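Local coordinates for protein Ent-copalyl diphosphate synthase (Streptomyces platensis, PDB 5BP8) that belongs to the squalene-hopene-cyclase-like terpene cyclases, largely helical proteins built on alpha/alpha-barrel domains, at residues 56-61 with 102-107; 62-67 with 73-78; 262-267 with 286-291; 276-281 with 318-323. All blocks are in the same frame, centred on the assembly; numbering follows the deposited sequence.

Contact 1: 56-61 with 102-107. With EDO (1,2-ethanediol), chain G.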
loop_
_atom_site.group_PDB
_atom_site.type_symbol
_atom_site.label_atom_id
_atom_site.label_comp_id
_atom_site.label_asym_id
_atom_site.label_seq_id
_atom_site.Cartn_x
_atom_site.Cartn_y
_atom_site.Cartn_z
ATOM N N LYS A 56 17.404 -6.388 12.854
ATOM C CA LYS A 56 18.018 -6.499 11.507
ATOM C C LYS A 56 17.672 -5.318 10.621
ATOM O O LYS A 56 18.513 -4.836 9.869
ATOM C CB LYS A 56 17.558 -7.784 10.795
ATOM C CG LYS A 56 17.982 -7.899 9.328
ATOM C CD LYS A 56 17.427 -9.148 8.654
ATOM C CE LYS A 56 17.786 -9.150 7.176
ATOM N NZ LYS A 56 16.996 -10.130 6.370
ATOM N N GLU A 57 16.439 -4.845 10.700
ATOM C CA GLU A 57 15.963 -3.848 9.713
ATOM C C GLU A 57 16.325 -2.404 10.042
ATOM O O GLU A 57 16.152 -1.507 9.190
ATOM C CB GLU A 57 14.462 -3.989 9.511
ATOM C CG GLU A 57 14.093 -5.307 8.872
ATOM C CD GLU A 57 14.435 -5.380 7.402
ATOM O OE1 GLU A 57 14.363 -4.330 6.723
ATOM O OE2 GLU A 57 14.732 -6.485 6.932
ATOM N N GLN A 58 16.827 -2.157 11.249
ATOM C CA GLN A 58 17.214 -0.797 11.645
ATOM C C GLN A 58 18.303 -0.240 10.715
ATOM O O GLN A 58 19.259 -0.945 10.385
ATOM C CB GLN A 58 17.660 -0.753 13.095
ATOM C CG GLN A 58 17.718 0.654 13.678
ATOM C CD GLN A 58 18.018 0.656 15.160
ATOM O OE1 GLN A 58 18.558 -0.326 15.699
ATOM N NE2 GLN A 58 17.707 1.749 15.822
ATOM N N ASN A 59 18.110 0.991 10.254
ATOM C CA ASN A 59 19.095 1.712 9.451
ATOM C C ASN A 59 20.260 2.135 10.321
ATOM O O ASN A 59 20.124 2.243 11.546
ATOM C CB ASN A 59 18.489 2.970 8.793
ATOM C CG ASN A 59 17.349 2.646 7.888
ATOM O OD1 ASN A 59 17.449 1.711 7.104
ATOM N ND2 ASN A 59 16.247 3.435 7.963
ATOM N N GLN A 60 21.388 2.413 9.688
ATOM C CA GLN A 60 22.591 2.815 10.441
ATOM C C GLN A 60 22.497 4.201 11.063
ATOM O O GLN A 60 23.257 4.504 11.974
ATOM C CB GLN A 60 23.835 2.640 9.576
ATOM C CG GLN A 60 24.075 1.178 9.223
ATOM C CD GLN A 60 24.335 0.321 10.463
ATOM O OE1 GLN A 60 25.159 0.671 11.285
ATOM N NE2 GLN A 60 23.623 -0.778 10.605
ATOM N N ASP A 61 21.526 5.025 10.638
ATOM C CA ASP A 61 21.241 6.289 11.327
ATOM C C ASP A 61 20.280 6.159 12.523
ATOM O O ASP A 61 19.862 7.181 13.088
ATOM C CB ASP A 61 20.757 7.378 10.352
ATOM C CG ASP A 61 19.333 7.178 9.868
ATOM O OD1 ASP A 61 18.732 6.147 10.175
ATOM O OD2 ASP A 61 18.831 8.055 9.102
ATOM N N ALA A 102 18.056 -2.578 24.023
ATOM C CA ALA A 102 18.251 -1.229 24.517
ATOM C C ALA A 102 19.096 -0.362 23.569
ATOM O O ALA A 102 18.808 0.838 23.418
ATOM C CB ALA A 102 18.846 -1.250 25.903
ATOM N N ALA A 103 20.101 -0.968 22.925
ATOM C CA ALA A 103 20.958 -0.264 22.015
ATOM C C ALA A 103 20.138 0.197 20.818
ATOM O O ALA A 103 20.222 1.366 20.403
ATOM C CB ALA A 103 22.095 -1.160 21.540
ATOM N N ALA A 104 19.373 -0.738 20.248
ATOM C CA ALA A 104 18.482 -0.412 19.137
ATOM C C ALA A 104 17.492 0.673 19.527
ATOM O O ALA A 104 17.254 1.630 18.776
ATOM C CB ALA A 104 17.743 -1.651 18.655
ATOM N N CYS A 105 16.900 0.519 20.693
ATOM C CA CYS A 105 15.910 1.462 21.171
ATOM C C CYS A 105 16.477 2.874 21.323
ATOM O O CYS A 105 15.884 3.863 20.820
ATOM C CB CYS A 105 15.359 0.977 22.490
ATOM S SG CYS A 105 13.961 1.941 23.071
ATOM N N ALA A 106 17.626 2.976 21.990
ATOM C CA ALA A 106 18.263 4.281 22.215
ATOM C C ALA A 106 18.647 4.954 20.913
ATOM O O ALA A 106 18.473 6.187 20.752
ATOM C CB ALA A 106 19.460 4.148 23.122
ATOM N N ASP A 107 19.130 4.166 19.962
ATOM C CA ASP A 107 19.478 4.745 18.654
ATOM C C ASP A 107 18.247 5.202 17.882
ATOM O O ASP A 107 18.316 6.210 17.183
ATOM C CB ASP A 107 20.310 3.776 17.816
ATOM C CG ASP A 107 21.723 3.556 18.388
ATOM O OD1 ASP A 107 22.329 2.546 17.974
ATOM O OD2 ASP A 107 22.212 4.397 19.181
HETATM C C1 EDO G . 20.259 5.887 6.747
HETATM O O1 EDO G . 20.923 5.143 7.773
HETATM C C2 EDO G . 19.516 4.987 5.774
HETATM O O2 EDO G . 20.356 3.896 5.336
HETATM O O HOH W 1 21.308 0.127 16.832
#

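Contact 2: 62-67 with 73-78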
loop_
_atom_site.group_PDB
_atom_site.type_symbol
_atom_site.label_atom_id
_atom_site.label_comp_id
_atom_site.label_asym_id
_atom_site.label_seq_id
_atom_site.Cartn_x
_atom_site.Cartn_y
_atom_site.Cartn_z
ATOM N N GLY A 62 19.922 4.931 12.915
ATOM C CA GLY A 62 19.020 4.725 14.052
ATOM C C GLY A 62 17.542 4.622 13.696
ATOM O O GLY A 62 16.741 4.088 14.464
ATOM N N SER A 63 17.157 5.142 12.527
ATOM C CA SER A 63 15.796 5.039 12.060
ATOM C C SER A 63 15.485 3.669 11.485
ATOM O O SER A 63 16.382 2.861 11.247
ATOM C CB SER A 63 15.536 6.089 10.940
ATOM O OG SER A 63 16.234 5.785 9.756
ATOM N N TRP A 64 14.199 3.434 11.240
ATOM C CA TRP A 64 13.745 2.413 10.342
ATOM C C TRP A 64 13.052 3.060 9.151
ATOM O O TRP A 64 12.648 4.225 9.201
ATOM C CB TRP A 64 12.758 1.484 11.020
ATOM C CG TRP A 64 13.317 0.511 12.048
ATOM C CD1 TRP A 64 13.532 -0.813 11.858
ATOM C CD2 TRP A 64 13.691 0.789 13.403
ATOM N NE1 TRP A 64 14.032 -1.396 13.005
ATOM C CE2 TRP A 64 14.133 -0.427 13.976
ATOM C CE3 TRP A 64 13.715 1.949 14.186
ATOM C CZ2 TRP A 64 14.574 -0.513 15.297
ATOM C CZ3 TRP A 64 14.153 1.850 15.523
ATOM C CH2 TRP A 64 14.562 0.622 16.056
ATOM N N GLY A 65 12.938 2.309 8.071
ATOM C CA GLY A 65 12.185 2.786 6.899
ATOM C C GLY A 65 12.927 3.641 5.897
ATOM O O GLY A 65 14.169 3.724 5.870
ATOM N N ALA A 66 12.136 4.219 5.011
ATOM C CA ALA A 66 12.644 4.916 3.845
ATOM C C ALA A 66 12.976 6.398 4.138
ATOM O O ALA A 66 12.693 6.902 5.232
ATOM C CB ALA A 66 11.602 4.786 2.731
ATOM N N PRO A 67 13.552 7.118 3.154
ATOM C CA PRO A 67 13.890 8.519 3.345
ATOM C C PRO A 67 12.714 9.481 3.348
ATOM O O PRO A 67 11.538 9.065 3.267
ATOM C CB PRO A 67 14.827 8.813 2.161
ATOM C CG PRO A 67 15.288 7.498 1.695
ATOM C CD PRO A 67 14.132 6.607 1.901
ATOM N N VAL A 73 6.906 7.200 10.920
ATOM C CA VAL A 73 5.950 6.224 11.459
ATOM C C VAL A 73 6.577 4.870 11.867
ATOM O O VAL A 73 6.367 4.383 12.997
ATOM C CB VAL A 73 4.759 6.033 10.515
ATOM C CG1 VAL A 73 3.969 4.798 10.883
ATOM C CG2 VAL A 73 3.900 7.303 10.515
ATOM N N PRO A 74 7.372 4.243 10.975
ATOM C CA PRO A 74 7.925 2.976 11.430
ATOM C C PRO A 74 8.932 3.084 12.594
ATOM O O PRO A 74 9.009 2.146 13.419
ATOM C CB PRO A 74 8.586 2.409 10.171
ATOM C CG PRO A 74 8.815 3.576 9.295
ATOM C CD PRO A 74 7.689 4.513 9.580
ATOM N N THR A 75 9.658 4.191 12.690
ATOM C CA THR A 75 10.598 4.390 13.809
ATOM C C THR A 75 9.815 4.557 15.099
ATOM O O THR A 75 10.124 3.926 16.153
ATOM C CB THR A 75 11.567 5.564 13.554
ATOM O OG1 THR A 75 12.298 5.331 12.350
ATOM C CG2 THR A 75 12.549 5.704 14.726
ATOM N N LEU A 76 8.760 5.353 15.040
ATOM C CA LEU A 76 7.838 5.446 16.190
ATOM C C LEU A 76 7.330 4.069 16.632
ATOM O O LEU A 76 7.365 3.751 17.827
ATOM C CB LEU A 76 6.663 6.378 15.909
ATOM C CG LEU A 76 6.987 7.888 15.872
ATOM C CD1 LEU A 76 5.773 8.591 15.293
ATOM C CD2 LEU A 76 7.376 8.405 17.252
ATOM N N SER A 77 6.875 3.250 15.666
ATOM C CA SER A 77 6.342 1.939 15.997
ATOM C C SER A 77 7.404 1.031 16.625
ATOM O O SER A 77 7.153 0.379 17.624
ATOM C CB SER A 77 5.764 1.267 14.757
ATOM O OG SER A 77 5.023 0.117 15.123
ATOM N N ALA A 78 8.592 1.007 16.024
ATOM C CA ALA A 78 9.693 0.177 16.527
ATOM C C ALA A 78 10.167 0.596 17.912
ATOM O O ALA A 78 10.330 -0.260 18.831
ATOM C CB ALA A 78 10.853 0.201 15.542
#

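Contact 3: 262-267 with 286-291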
loop_
_atom_site.group_PDB
_atom_site.type_symbol
_atom_site.label_atom_id
_atom_site.label_comp_id
_atom_site.label_asym_id
_atom_site.label_seq_id
_atom_site.Cartn_x
_atom_site.Cartn_y
_atom_site.Cartn_z
ATOM N N PHE A 262 -7.782 -6.328 -4.897
ATOM C CA PHE A 262 -6.735 -5.470 -5.455
ATOM C C PHE A 262 -5.744 -6.295 -6.295
ATOM O O PHE A 262 -5.468 -5.979 -7.462
ATOM C CB PHE A 262 -6.066 -4.718 -4.278
ATOM C CG PHE A 262 -4.722 -4.104 -4.583
ATOM C CD1 PHE A 262 -4.503 -3.323 -5.707
ATOM C CD2 PHE A 262 -3.694 -4.230 -3.702
ATOM C CE1 PHE A 262 -3.253 -2.731 -5.953
ATOM C CE2 PHE A 262 -2.450 -3.639 -3.942
ATOM C CZ PHE A 262 -2.233 -2.893 -5.076
ATOM N N GLU A 263 -5.218 -7.369 -5.724
ATOM C CA GLU A 263 -4.224 -8.158 -6.457
ATOM C C GLU A 263 -4.827 -8.797 -7.726
ATOM O O GLU A 263 -4.216 -8.734 -8.812
ATOM C CB GLU A 263 -3.626 -9.233 -5.551
ATOM C CG GLU A 263 -2.708 -10.185 -6.308
ATOM C CD GLU A 263 -1.932 -11.067 -5.370
ATOM O OE1 GLU A 263 -2.123 -12.287 -5.471
ATOM O OE2 GLU A 263 -1.120 -10.532 -4.565
ATOM N N GLN A 264 -6.010 -9.388 -7.584
ATOM C CA GLN A 264 -6.651 -10.066 -8.733
ATOM C C GLN A 264 -6.862 -9.082 -9.888
ATOM O O GLN A 264 -6.492 -9.384 -11.026
ATOM C CB GLN A 264 -7.963 -10.715 -8.339
ATOM C CG GLN A 264 -7.760 -11.937 -7.472
ATOM C CD GLN A 264 -9.040 -12.579 -6.960
ATOM O OE1 GLN A 264 -10.097 -11.948 -6.842
ATOM N NE2 GLN A 264 -8.923 -13.839 -6.573
ATOM N N ALA A 265 -7.413 -7.905 -9.585
ATOM C CA ALA A 265 -7.688 -6.906 -10.632
ATOM C C ALA A 265 -6.416 -6.350 -11.262
ATOM O O ALA A 265 -6.320 -6.194 -12.484
ATOM C CB ALA A 265 -8.509 -5.776 -10.061
ATOM N N TRP A 266 -5.437 -6.028 -10.420
ATOM C CA TRP A 266 -4.196 -5.453 -10.928
ATOM C C TRP A 266 -3.417 -6.474 -11.780
ATOM O O TRP A 266 -2.907 -6.133 -12.850
ATOM C CB TRP A 266 -3.331 -4.860 -9.797
ATOM C CG TRP A 266 -3.548 -3.319 -9.526
ATOM C CD1 TRP A 266 -2.648 -2.318 -9.782
ATOM C CD2 TRP A 266 -4.727 -2.656 -8.973
ATOM N NE1 TRP A 266 -3.163 -1.098 -9.407
ATOM C CE2 TRP A 266 -4.431 -1.263 -8.910
ATOM C CE3 TRP A 266 -5.996 -3.100 -8.555
ATOM C CZ2 TRP A 266 -5.354 -0.301 -8.402
ATOM C CZ3 TRP A 266 -6.914 -2.131 -7.998
ATOM C CH2 TRP A 266 -6.587 -0.760 -7.949
ATOM N N VAL A 267 -3.371 -7.725 -11.338
ATOM C CA VAL A 267 -2.746 -8.778 -12.112
ATOM C C VAL A 267 -3.454 -8.944 -13.457
ATOM O O VAL A 267 -2.799 -8.964 -14.516
ATOM C CB VAL A 267 -2.718 -10.125 -11.365
ATOM C CG1 VAL A 267 -2.282 -11.235 -12.308
ATOM C CG2 VAL A 267 -1.765 -10.060 -10.169
ATOM N N ASP A 286 -14.562 -15.226 -11.153
ATOM C CA ASP A 286 -15.630 -15.539 -10.186
ATOM C C ASP A 286 -15.471 -14.843 -8.837
ATOM O O ASP A 286 -16.470 -14.371 -8.276
ATOM C CB ASP A 286 -15.738 -17.042 -9.927
ATOM C CG ASP A 286 -16.202 -17.828 -11.143
ATOM O OD1 ASP A 286 -16.788 -17.259 -12.084
ATOM O OD2 ASP A 286 -15.967 -19.045 -11.122
ATOM N N SER A 287 -14.241 -14.822 -8.308
ATOM C CA SER A 287 -13.919 -14.115 -7.036
ATOM C C SER A 287 -14.303 -12.649 -7.149
ATOM O O SER A 287 -14.979 -12.101 -6.292
ATOM C CB SER A 287 -12.415 -14.213 -6.724
ATOM O OG SER A 287 -12.033 -13.345 -5.667
ATOM N N LEU A 288 -13.869 -12.013 -8.224
ATOM C CA LEU A 288 -14.164 -10.599 -8.412
ATOM C C LEU A 288 -15.654 -10.333 -8.564
ATOM O O LEU A 288 -16.179 -9.419 -7.945
ATOM C CB LEU A 288 -13.406 -10.044 -9.606
ATOM C CG LEU A 288 -11.884 -9.919 -9.457
ATOM C CD1 LEU A 288 -11.348 -9.219 -10.687
ATOM C CD2 LEU A 288 -11.490 -9.153 -8.191
ATOM N N GLU A 289 -16.352 -11.125 -9.381
ATOM C CA GLU A 289 -17.810 -10.938 -9.515
ATOM C C GLU A 289 -18.591 -11.122 -8.219
ATOM O O GLU A 289 -19.528 -10.360 -7.928
ATOM C CB GLU A 289 -18.376 -11.879 -10.592
ATOM C CG GLU A 289 -18.348 -11.263 -11.953
ATOM C CD GLU A 289 -19.072 -12.094 -13.008
ATOM O OE1 GLU A 289 -19.206 -13.337 -12.853
ATOM O OE2 GLU A 289 -19.486 -11.470 -13.994
ATOM N N ALA A 290 -18.221 -12.130 -7.444
ATOM C CA ALA A 290 -18.849 -12.376 -6.165
ATOM C C ALA A 290 -18.615 -11.215 -5.224
ATOM O O ALA A 290 -19.461 -10.922 -4.411
ATOM C CB ALA A 290 -18.324 -13.658 -5.537
ATOM N N GLY A 291 -17.465 -10.554 -5.321
ATOM C CA GLY A 291 -17.164 -9.486 -4.399
ATOM C C GLY A 291 -17.835 -8.174 -4.759
ATOM O O GLY A 291 -18.087 -7.350 -3.900
#

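Contact 4: 276-281 with 318-323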
loop_
_atom_site.group_PDB
_atom_site.type_symbol
_atom_site.label_atom_id
_atom_site.label_comp_id
_atom_site.label_asym_id
_atom_site.label_seq_id
_atom_site.Cartn_x
_atom_site.Cartn_y
_atom_site.Cartn_z
ATOM N N LEU A 276 0.125 -10.441 -24.172
ATOM C CA LEU A 276 0.280 -11.895 -24.116
ATOM C C LEU A 276 -1.037 -12.654 -24.254
ATOM O O LEU A 276 -2.088 -12.194 -23.800
ATOM C CB LEU A 276 0.966 -12.319 -22.806
ATOM C CG LEU A 276 2.400 -11.827 -22.653
ATOM C CD1 LEU A 276 2.864 -12.047 -21.208
ATOM C CD2 LEU A 276 3.349 -12.526 -23.613
ATOM N N ARG A 277 -0.959 -13.840 -24.866
ATOM C CA ARG A 277 -2.093 -14.744 -24.969
ATOM C C ARG A 277 -2.136 -15.625 -23.733
ATOM O O ARG A 277 -1.128 -16.176 -23.318
ATOM C CB ARG A 277 -2.015 -15.630 -26.226
ATOM C CG ARG A 277 -2.283 -14.897 -27.538
ATOM C CD ARG A 277 -2.362 -15.852 -28.736
ATOM N NE ARG A 277 -1.057 -16.009 -29.387
ATOM C CZ ARG A 277 -0.246 -17.070 -29.298
ATOM N NH1 ARG A 277 0.913 -17.055 -29.949
ATOM N NH2 ARG A 277 -0.569 -18.148 -28.579
ATOM N N TYR A 278 -3.307 -15.705 -23.129
ATOM C CA TYR A 278 -3.543 -16.555 -21.980
ATOM C C TYR A 278 -5.030 -16.674 -21.843
ATOM O O TYR A 278 -5.788 -15.905 -22.456
ATOM C CB TYR A 278 -2.985 -15.927 -20.693
ATOM C CG TYR A 278 -3.577 -14.580 -20.427
ATOM C CD1 TYR A 278 -4.745 -14.438 -19.671
ATOM C CD2 TYR A 278 -2.992 -13.443 -20.953
ATOM C CE1 TYR A 278 -5.298 -13.193 -19.439
ATOM C CE2 TYR A 278 -3.531 -12.197 -20.727
ATOM C CZ TYR A 278 -4.686 -12.077 -19.983
ATOM O OH TYR A 278 -5.198 -10.824 -19.785
ATOM N N GLU A 279 -5.437 -17.639 -21.033
ATOM C CA GLU A 279 -6.808 -17.767 -20.597
ATOM C C GLU A 279 -6.867 -17.405 -19.101
ATOM O O GLU A 279 -6.219 -18.059 -18.263
ATOM C CB GLU A 279 -7.269 -19.199 -20.857
ATOM C CG GLU A 279 -8.684 -19.512 -20.414
ATOM C CD GLU A 279 -9.744 -18.798 -21.229
ATOM O OE1 GLU A 279 -9.435 -18.281 -22.328
ATOM O OE2 GLU A 279 -10.906 -18.776 -20.770
ATOM N N ALA A 280 -7.629 -16.367 -18.759
ATOM C CA ALA A 280 -7.862 -16.031 -17.349
ATOM C C ALA A 280 -8.577 -17.193 -16.688
ATOM O O ALA A 280 -9.615 -17.660 -17.200
ATOM C CB ALA A 280 -8.693 -14.769 -17.203
ATOM N N PRO A 281 -8.013 -17.700 -15.578
ATOM C CA PRO A 281 -8.728 -18.733 -14.863
ATOM C C PRO A 281 -10.070 -18.189 -14.380
ATOM O O PRO A 281 -10.149 -17.071 -13.845
ATOM C CB PRO A 281 -7.804 -19.054 -13.674
ATOM C CG PRO A 281 -6.451 -18.641 -14.120
ATOM C CD PRO A 281 -6.679 -17.443 -14.985
ATOM N N ALA A 318 -14.416 -6.674 -17.353
ATOM C CA ALA A 318 -14.856 -6.352 -18.712
ATOM C C ALA A 318 -13.832 -6.710 -19.774
ATOM O O ALA A 318 -14.189 -7.153 -20.876
ATOM C CB ALA A 318 -15.267 -4.895 -18.805
ATOM N N GLN A 319 -12.553 -6.549 -19.462
ATOM C CA GLN A 319 -11.509 -6.967 -20.389
ATOM C C GLN A 319 -11.419 -8.475 -20.566
ATOM O O GLN A 319 -10.785 -8.948 -21.516
ATOM C CB GLN A 319 -10.135 -6.425 -19.981
ATOM C CG GLN A 319 -10.030 -4.934 -20.101
ATOM C CD GLN A 319 -8.613 -4.438 -19.959
ATOM O OE1 GLN A 319 -7.972 -4.113 -20.949
ATOM N NE2 GLN A 319 -8.113 -4.374 -18.714
ATOM N N HIS A 320 -12.001 -9.230 -19.655
ATOM C CA HIS A 320 -11.934 -10.677 -19.736
ATOM C C HIS A 320 -13.311 -11.314 -19.928
ATOM O O HIS A 320 -13.551 -12.430 -19.496
ATOM C CB HIS A 320 -11.202 -11.223 -18.518
ATOM C CG HIS A 320 -9.771 -10.803 -18.477
ATOM N ND1 HIS A 320 -9.356 -9.636 -17.880
ATOM C CD2 HIS A 320 -8.664 -11.365 -19.008
ATOM C CE1 HIS A 320 -8.057 -9.504 -18.031
ATOM N NE2 HIS A 320 -7.612 -10.537 -18.716
ATOM N N GLY A 321 -14.203 -10.574 -20.574
ATOM C CA GLY A 321 -15.471 -11.119 -21.055
ATOM C C GLY A 321 -16.647 -11.038 -20.105
ATOM O O GLY A 321 -17.683 -11.654 -20.370
ATOM N N ARG A 322 -16.508 -10.300 -18.998
ATOM C CA ARG A 322 -17.588 -10.175 -18.016
ATOM C C ARG A 322 -17.898 -8.717 -17.780
ATOM O O ARG A 322 -17.392 -8.091 -16.831
ATOM C CB ARG A 322 -17.249 -10.893 -16.716
ATOM C CG ARG A 322 -16.980 -12.370 -16.924
ATOM C CD ARG A 322 -17.190 -13.191 -15.683
ATOM N NE ARG A 322 -16.617 -14.519 -15.876
ATOM C CZ ARG A 322 -16.533 -15.452 -14.932
ATOM N NH1 ARG A 322 -17.023 -15.260 -13.714
ATOM N NH2 ARG A 322 -15.957 -16.601 -15.215
ATOM N N THR A 323 -18.715 -8.159 -18.671
ATOM C CA THR A 323 -19.021 -6.744 -18.658
ATOM C C THR A 323 -20.182 -6.417 -17.732
ATOM O O THR A 323 -21.267 -6.987 -17.852
ATOM C CB THR A 323 -19.329 -6.237 -20.075
ATOM O OG1 THR A 323 -18.188 -6.453 -20.903
ATOM C CG2 THR A 323 -19.638 -4.759 -20.071
#

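Contact 1: 56-61 with 102-107
Q58, in the loop after helix 47-57, reaches to A104 of helix 98-116. It is the glutamine of a QW motif, the Q-X2-5-G-X-W signature of squalene-hopene-type cyclases, here with three residues between Q58 and G62 and closed by W64. With CG opposite the backbone N (chi1 -165°) and the chain extended beyond, the flat amide is carried straight out to the helix. NE2 donates to A104 O at 3.0 Å, approaching the carbonyl at 127° and a little out of its plane, and it also bonds G62 O of its own motif, so two backbone carbonyls grip the one nitrogen and fix the turn of the amide. OE1 meanwhile rests against the A104 methyl, 3.3 Å from CB. The D107 side chain crosses that of Q58 at about a right angle, the carboxylate and amide planes 47° apart, and a water joins them by donating to both Q58 OE1 and D107 OD1. Beyond the amide, D61 OD1 is hydrogen-bonded to S63 OG, a bond within the motif loop. A 1,2-ethanediol, probably from the crystallisation liquor, sits beside the loop, its O1 accepting from D61 N at 2.9 Å.

Contact 2: 62-67 with 73-78
W64 and T75 lie with their CA atoms 5.1 Å apart, where the irregular loop 62-67 passes the first half of helix 72-86. This is the G-X-W end of a QW motif, the signature repeat of squalene-hopene-type cyclases, laid against the helix that follows it. The backbone of W64 is tied down first: its N donates to T75 OG1 at 2.9 Å and 169°, a nearly straight bond. T75 holds OG1 beside its own backbone N (chi1 -58°), where the hydroxyl is also bonded to G71 O, so the one oxygen links loop and helix start. The same rotation leaves CG2 in the plane of the indole, at its edge and 4.0 Å from W64 CE3. Above one face of the indole stands A78, a turn further along the helix, in a CH-pi contact. P74, one residue before T75, packs with its CG 3.9 Å from W64 O. V31 of helix 31-40 also touches the indole, and L54 O accepts from W64 NE1. The A78 methyl sits almost exactly on the ring axis: CB is 3.4 Å from the centroid of the six-membered ring of W64 and 5° off its normal.

Contact 3: 262-267 with 286-291
S287 OG donates to Q264 OE1 at 2.7 Å, linking helix 282-291 to helix 260-274. The hydroxyl lies in the carbonyl plane of the Q264 amide and uses a lone pair of OE1, at a C=O...O angle of 113°. Next to it L288 packs against the same side chain: CD2 lies 3.4 Å from OE1 and 3.9 Å from Q264 CB, so one methyl touches both the first carbon and the amide oxygen of the glutamine side chain. The other methyl turns to the helix backbone, CD1 coming within 4.3 Å of A265 N.

Torsions set up this meeting from both helices. The Q264 chain, extended beyond CG, spans the gap between the helices, and S287 holds OG opposite its backbone N (chi1 169°), which points the hydroxyl at the amide oxygen. The axes of segments 262-267 and 286-291 approach to 10.3 Å, with their N-to-C directions at 124°, so the two run neither parallel nor truly antiparallel and meet over a short length.

Farther out, Y261 and L268 of helix 260-274 extend the apolar surface under L288, and A265 leans on V313 of helix 307-319. D286 and E289 of helix 282-291 both form salt bridges to R322.

The chemistry implied is that of a buried interface with one polar pair in a mostly apolar setting: the glutamine oxygen, set against one leucine methyl, is satisfied by the serine hydroxyl, which gives the packing a directional bond.

Contact 4: 276-281 with 318-323
H320, in the loop that follows helix 307-319, meets Y278 and A280 of the connection between helix 260-274 and helix 282-291. These three residues make up the contact. H320 NE2 and Y278 OH are hydrogen-bonded at 2.7 Å, with either atom able to be the donor. The bond lies close to the planes of both rings: the phenol oxygen arrives at the edge of the imidazole, and NE2 lies at the edge of the phenol. The rings therefore meet rim to rim and do not stack, their centroids 5.7 Å apart and their planes at 42°.

Y278 has CG between its backbone N and carbonyl carbon (chi1 58°), and this rotation carries the ring away from the loop backbone toward the histidine. The Y278 side chain packs on L271 and A272 of helix 260-274 and on L16 of helix 7-20. The imidazole is gripped at both nitrogens, since ND1 is hydrogen-bonded to A316 O, in the last turns of helix 307-319; the two bonds together probably settle the flip of the ring. A280 adds an apolar touch, its CB 3.9 Å from H320 CD2, while L268 and L285 pack on H320 from the helices on either end of the loop.

Immediately after A280, P281 takes the N-cap position of helix 282-291, so the contact lies right beside the start of that helix. Such a surface contact, joining one interhelical loop to the end region of a later helix, suits the successive, loop-linked helices of the alpha/alpha-barrel fold of terpene cyclases.

In the fold
The four contacts form two pairs on opposite sides of the chain's centre. Contacts 1 and 2, with centres about 9 Å apart, share one QW motif: contact 1 is its surface end, polar and water-bridged, contact 2 its buried end, where an aromatic face and a backbone-to-hydroxyl bond dominate. N59 ND2 probably bonds G65 O between them. Of contacts 3 and 4, centres about 12 Å apart, contact 3 joins helices 260-274 and 282-291, contact 4 the loop between them to the end region of helix 307-319. Contact 3 is buried and mixes aliphatic packing with a polar pair; contact 4, at the surface, rests mainly on a tyrosine-histidine bond. Their segments alternate, and R322 ties them together.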